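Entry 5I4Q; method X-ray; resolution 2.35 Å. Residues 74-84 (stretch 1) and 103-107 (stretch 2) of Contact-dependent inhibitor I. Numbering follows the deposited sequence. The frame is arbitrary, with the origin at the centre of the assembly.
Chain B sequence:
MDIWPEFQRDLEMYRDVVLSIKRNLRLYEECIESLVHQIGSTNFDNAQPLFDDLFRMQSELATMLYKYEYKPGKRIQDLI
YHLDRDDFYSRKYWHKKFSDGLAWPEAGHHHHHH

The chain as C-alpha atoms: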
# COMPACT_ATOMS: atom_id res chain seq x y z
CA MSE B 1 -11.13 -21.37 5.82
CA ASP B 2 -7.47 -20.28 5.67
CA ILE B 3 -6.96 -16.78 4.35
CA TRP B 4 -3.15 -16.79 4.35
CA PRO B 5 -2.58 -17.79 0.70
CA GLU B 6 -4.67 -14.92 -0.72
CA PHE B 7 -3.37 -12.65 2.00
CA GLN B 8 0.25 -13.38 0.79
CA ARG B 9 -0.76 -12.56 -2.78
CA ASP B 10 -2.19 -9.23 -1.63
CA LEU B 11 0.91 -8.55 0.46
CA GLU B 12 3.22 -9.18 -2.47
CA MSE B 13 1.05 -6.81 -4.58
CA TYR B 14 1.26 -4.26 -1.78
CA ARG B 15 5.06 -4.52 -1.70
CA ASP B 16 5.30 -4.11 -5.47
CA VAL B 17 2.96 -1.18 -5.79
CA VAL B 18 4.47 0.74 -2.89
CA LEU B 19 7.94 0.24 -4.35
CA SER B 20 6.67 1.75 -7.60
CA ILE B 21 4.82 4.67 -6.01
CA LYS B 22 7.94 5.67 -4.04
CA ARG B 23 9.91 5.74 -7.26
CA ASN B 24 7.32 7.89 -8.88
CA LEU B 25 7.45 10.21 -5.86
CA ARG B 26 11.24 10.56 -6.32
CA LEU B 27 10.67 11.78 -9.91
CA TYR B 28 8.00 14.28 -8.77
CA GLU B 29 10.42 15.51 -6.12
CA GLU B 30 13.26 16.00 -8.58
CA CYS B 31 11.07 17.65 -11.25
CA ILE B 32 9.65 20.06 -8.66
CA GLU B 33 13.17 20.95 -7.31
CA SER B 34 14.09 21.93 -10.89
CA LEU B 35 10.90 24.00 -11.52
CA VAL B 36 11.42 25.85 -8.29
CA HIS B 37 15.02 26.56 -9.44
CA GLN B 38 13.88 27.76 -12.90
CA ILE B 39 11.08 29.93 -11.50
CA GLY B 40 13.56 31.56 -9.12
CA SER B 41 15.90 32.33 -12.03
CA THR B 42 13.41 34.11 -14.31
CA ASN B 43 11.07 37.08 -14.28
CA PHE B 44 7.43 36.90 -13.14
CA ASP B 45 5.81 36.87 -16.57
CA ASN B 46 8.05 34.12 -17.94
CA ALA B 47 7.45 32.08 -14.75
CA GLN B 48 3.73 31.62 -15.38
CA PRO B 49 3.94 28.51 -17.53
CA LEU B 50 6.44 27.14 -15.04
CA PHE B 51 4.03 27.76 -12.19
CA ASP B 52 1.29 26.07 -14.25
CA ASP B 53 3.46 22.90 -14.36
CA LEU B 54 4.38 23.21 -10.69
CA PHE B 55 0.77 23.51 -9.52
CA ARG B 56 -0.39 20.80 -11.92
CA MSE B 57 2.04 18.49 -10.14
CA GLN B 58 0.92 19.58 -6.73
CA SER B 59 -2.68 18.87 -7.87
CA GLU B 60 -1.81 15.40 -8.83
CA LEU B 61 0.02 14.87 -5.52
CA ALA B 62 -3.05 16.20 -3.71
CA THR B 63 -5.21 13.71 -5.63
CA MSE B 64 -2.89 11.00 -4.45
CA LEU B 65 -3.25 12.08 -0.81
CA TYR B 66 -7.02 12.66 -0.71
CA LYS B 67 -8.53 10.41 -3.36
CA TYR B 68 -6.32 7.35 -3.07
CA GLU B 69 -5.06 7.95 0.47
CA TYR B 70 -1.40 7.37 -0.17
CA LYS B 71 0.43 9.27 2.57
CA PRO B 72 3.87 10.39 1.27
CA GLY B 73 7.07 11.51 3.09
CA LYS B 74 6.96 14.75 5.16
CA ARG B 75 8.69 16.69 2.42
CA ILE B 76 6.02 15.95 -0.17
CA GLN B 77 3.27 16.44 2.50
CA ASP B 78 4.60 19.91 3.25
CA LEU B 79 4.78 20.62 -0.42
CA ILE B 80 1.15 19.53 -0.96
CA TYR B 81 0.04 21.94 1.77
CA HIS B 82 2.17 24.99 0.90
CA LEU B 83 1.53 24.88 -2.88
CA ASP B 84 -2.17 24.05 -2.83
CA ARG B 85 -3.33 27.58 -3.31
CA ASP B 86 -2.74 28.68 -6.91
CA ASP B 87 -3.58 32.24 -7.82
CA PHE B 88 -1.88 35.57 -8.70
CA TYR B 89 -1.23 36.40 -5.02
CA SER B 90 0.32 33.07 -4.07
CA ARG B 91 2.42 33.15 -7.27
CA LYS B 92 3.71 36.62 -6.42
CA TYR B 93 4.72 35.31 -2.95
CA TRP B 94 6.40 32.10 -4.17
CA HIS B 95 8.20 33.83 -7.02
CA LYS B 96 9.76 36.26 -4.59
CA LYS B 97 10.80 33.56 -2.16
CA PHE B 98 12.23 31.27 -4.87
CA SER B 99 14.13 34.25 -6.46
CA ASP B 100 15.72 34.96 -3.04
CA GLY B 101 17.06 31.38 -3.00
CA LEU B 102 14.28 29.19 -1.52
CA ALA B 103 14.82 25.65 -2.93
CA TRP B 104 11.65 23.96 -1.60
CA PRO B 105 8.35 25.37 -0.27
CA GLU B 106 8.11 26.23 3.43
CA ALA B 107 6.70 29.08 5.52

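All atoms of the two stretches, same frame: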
# COMPACT_ATOMS: atom_id res chain seq x y z
N LYS B 74 7.16 13.39 4.64
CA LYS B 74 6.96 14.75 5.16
C LYS B 74 7.26 15.86 4.16
O LYS B 74 6.52 16.83 4.08
CB LYS B 74 7.83 14.95 6.41
CG LYS B 74 7.68 16.29 7.13
CD LYS B 74 6.45 16.38 8.03
CE LYS B 74 6.18 17.82 8.51
NZ LYS B 74 7.21 18.37 9.43
N ARG B 75 8.33 15.71 3.41
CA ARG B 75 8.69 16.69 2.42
C ARG B 75 7.60 16.97 1.40
O ARG B 75 7.24 18.14 1.14
CB ARG B 75 9.97 16.28 1.71
CG ARG B 75 10.86 17.46 1.40
CD ARG B 75 12.25 17.02 0.98
NE ARG B 75 13.01 18.21 0.62
CZ ARG B 75 13.47 18.51 -0.59
NH1 ARG B 75 13.30 17.69 -1.61
NH2 ARG B 75 14.14 19.65 -0.76
N ILE B 76 7.13 15.89 0.78
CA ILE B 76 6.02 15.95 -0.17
C ILE B 76 4.70 16.38 0.53
O ILE B 76 3.96 17.12 -0.05
CB ILE B 76 5.82 14.58 -0.82
CG1 ILE B 76 7.07 14.16 -1.61
CG2 ILE B 76 4.58 14.55 -1.70
CD1 ILE B 76 7.18 14.86 -2.95
N GLN B 77 4.43 15.94 1.75
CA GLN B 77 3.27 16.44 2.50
C GLN B 77 3.29 17.94 2.72
O GLN B 77 2.29 18.61 2.53
CB GLN B 77 3.13 15.78 3.85
CG GLN B 77 2.01 14.77 3.95
CD GLN B 77 2.15 13.91 5.21
OE1 GLN B 77 3.05 13.06 5.30
NE2 GLN B 77 1.27 14.12 6.17
N ASP B 78 4.43 18.48 3.11
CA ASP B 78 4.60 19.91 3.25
C ASP B 78 4.43 20.61 1.94
O ASP B 78 3.75 21.64 1.88
CB ASP B 78 5.96 20.26 3.84
CG ASP B 78 6.08 19.86 5.30
OD1 ASP B 78 5.04 19.65 6.00
OD2 ASP B 78 7.23 19.74 5.76
N LEU B 79 4.99 20.06 0.88
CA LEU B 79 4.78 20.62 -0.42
C LEU B 79 3.31 20.67 -0.84
O LEU B 79 2.85 21.69 -1.39
CB LEU B 79 5.55 19.84 -1.49
CG LEU B 79 5.25 20.49 -2.85
CD1 LEU B 79 6.55 20.80 -3.58
CD2 LEU B 79 4.25 19.71 -3.70
N ILE B 80 2.58 19.57 -0.62
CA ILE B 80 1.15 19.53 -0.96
C ILE B 80 0.35 20.62 -0.23
O ILE B 80 -0.52 21.27 -0.81
CB ILE B 80 0.54 18.17 -0.66
CG1 ILE B 80 1.07 17.09 -1.64
CG2 ILE B 80 -0.97 18.24 -0.72
CD1 ILE B 80 0.58 15.71 -1.26
N TYR B 81 0.67 20.85 1.03
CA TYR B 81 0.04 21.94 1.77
C TYR B 81 0.45 23.32 1.22
O TYR B 81 -0.37 24.12 0.75
CB TYR B 81 0.38 21.82 3.26
CG TYR B 81 -0.04 23.04 4.01
CD1 TYR B 81 -1.38 23.22 4.41
CD2 TYR B 81 0.87 24.05 4.29
CE1 TYR B 81 -1.78 24.38 5.06
CE2 TYR B 81 0.48 25.20 4.95
CZ TYR B 81 -0.84 25.35 5.33
OH TYR B 81 -1.21 26.51 5.94
N HIS B 82 1.72 23.63 1.27
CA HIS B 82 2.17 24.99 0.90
C HIS B 82 1.82 25.45 -0.51
O HIS B 82 1.58 26.64 -0.72
CB HIS B 82 3.67 25.10 1.07
CG HIS B 82 4.11 24.99 2.49
ND1 HIS B 82 3.83 25.96 3.42
CD2 HIS B 82 4.90 24.08 3.11
CE1 HIS B 82 4.37 25.62 4.58
NE2 HIS B 82 5.03 24.49 4.41
N LEU B 83 1.78 24.53 -1.48
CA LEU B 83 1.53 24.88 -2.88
C LEU B 83 0.13 24.61 -3.37
O LEU B 83 -0.13 24.68 -4.56
CB LEU B 83 2.51 24.13 -3.76
CG LEU B 83 3.99 24.61 -3.73
CD1 LEU B 83 4.73 24.10 -4.96
CD2 LEU B 83 4.13 26.10 -3.73
N ASP B 84 -0.79 24.33 -2.46
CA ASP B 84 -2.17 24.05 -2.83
C ASP B 84 -2.86 25.24 -3.45
O ASP B 84 -3.51 25.14 -4.46
CB ASP B 84 -2.99 23.60 -1.60
CG ASP B 84 -4.28 22.96 -1.99
OD1 ASP B 84 -4.23 21.87 -2.59
OD2 ASP B 84 -5.34 23.55 -1.81
N ALA B 103 14.69 26.84 -2.08
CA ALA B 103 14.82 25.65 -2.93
C ALA B 103 13.61 24.70 -2.86
O ALA B 103 13.44 23.84 -3.72
CB ALA B 103 16.10 24.90 -2.57
N TRP B 104 12.80 24.84 -1.82
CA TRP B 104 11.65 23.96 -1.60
C TRP B 104 10.62 24.76 -0.79
O TRP B 104 10.99 25.50 0.08
CB TRP B 104 12.09 22.73 -0.83
CG TRP B 104 11.08 21.66 -0.79
CD1 TRP B 104 10.24 21.37 0.24
CD2 TRP B 104 10.77 20.71 -1.83
NE1 TRP B 104 9.41 20.32 -0.09
CE2 TRP B 104 9.72 19.89 -1.35
CE3 TRP B 104 11.28 20.48 -3.11
CZ2 TRP B 104 9.18 18.85 -2.11
CZ3 TRP B 104 10.72 19.45 -3.87
CH2 TRP B 104 9.69 18.64 -3.36
N PRO B 105 9.34 24.62 -1.06
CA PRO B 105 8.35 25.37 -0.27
C PRO B 105 8.36 25.15 1.24
O PRO B 105 8.48 24.03 1.72
CB PRO B 105 7.02 24.90 -0.85
CG PRO B 105 7.34 24.44 -2.20
CD PRO B 105 8.72 23.88 -2.16
N GLU B 106 8.21 26.24 1.97
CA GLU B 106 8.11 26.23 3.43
C GLU B 106 7.75 27.64 3.86
O GLU B 106 7.95 28.59 3.12
CB GLU B 106 9.42 25.79 4.06
CG GLU B 106 10.62 26.31 3.32
CD GLU B 106 11.87 26.35 4.18
OE1 GLU B 106 12.66 25.38 4.12
OE2 GLU B 106 12.05 27.37 4.89
N ALA B 107 7.20 27.77 5.05
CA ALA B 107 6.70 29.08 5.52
C ALA B 107 7.85 29.98 5.95
O ALA B 107 8.81 29.51 6.59
CB ALA B 107 5.74 28.88 6.69

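The contact is a small, largely apolar packing of an extended, irregular segment against one side of a helix, centred on a tryptophan held between an arginine and a leucine and secured by a single weak hydrogen bond. It buries 459 Å², both sides summed. Of the residues that meet the segment, Arg75, Leu79 and His82 are spaced four and three apart and so recur on the same side of the helix, with Leu83, just beyond the helix, four after Leu79. The two backbones come nearest at Leu79 and Pro105, whose CA atoms lie 5.9 Å apart.

Trp104 contributes the largest area, and its CA-to-CB bond points toward the helix. With chi1 in the t well, the indole reaches the first turns of the helix, where both of its faces are covered. On one face the guanidinium of Arg75 lies flat, its plane inclined by 18° to the ring and its CZ 4.0 Å from the centroid of the five-membered ring of Trp104, a stacked cation-pi arrangement. The CA-to-CB bond of Arg75 points sideways, but the long side chain, extended at chi2 and chi3, carries its charged end over the indole. On the opposite face, Leu79 CD1 sits 4.0 Å from the centroid of the six-membered ring of Trp104 in a CH-pi contact and approaches Trp104 CZ2 to 3.6 Å. A flat, broad side chain suits this slot, since it offers one face to a planar cation and the other to a methyl group.

The indole edge is also used. Trp104 NE1 donates a weak hydrogen bond to Arg75 O, at 3.3 Å with an N-H...O angle of 151°. The same carbonyl accepts the helical hydrogen bond from Leu79 N, at 3.0 Å, so the indole adds a second donor without displacing the first.

Pro105 continues the apolar surface. Its CG lies 4.0 Å from Leu79 CD1 and 3.7 Å from Leu83 CG, so that the compact ring packs against both leucines; all three residues are buried.

His82 extends the contact to the end of the segment. Its CA-to-CB bond points toward the segment, its CB lies 3.9 Å from Pro105 CB, and His82 CE1 lies 3.6 Å from Ala107 N. Glu106 CA stands over one face of the imidazole, 3.9 Å from the ring centroid of His82, in a CH-pi contact. The CA-to-CB bond of Glu106 points away from the helix, and the contact is made by CA; the residue is exposed and poorly ordered.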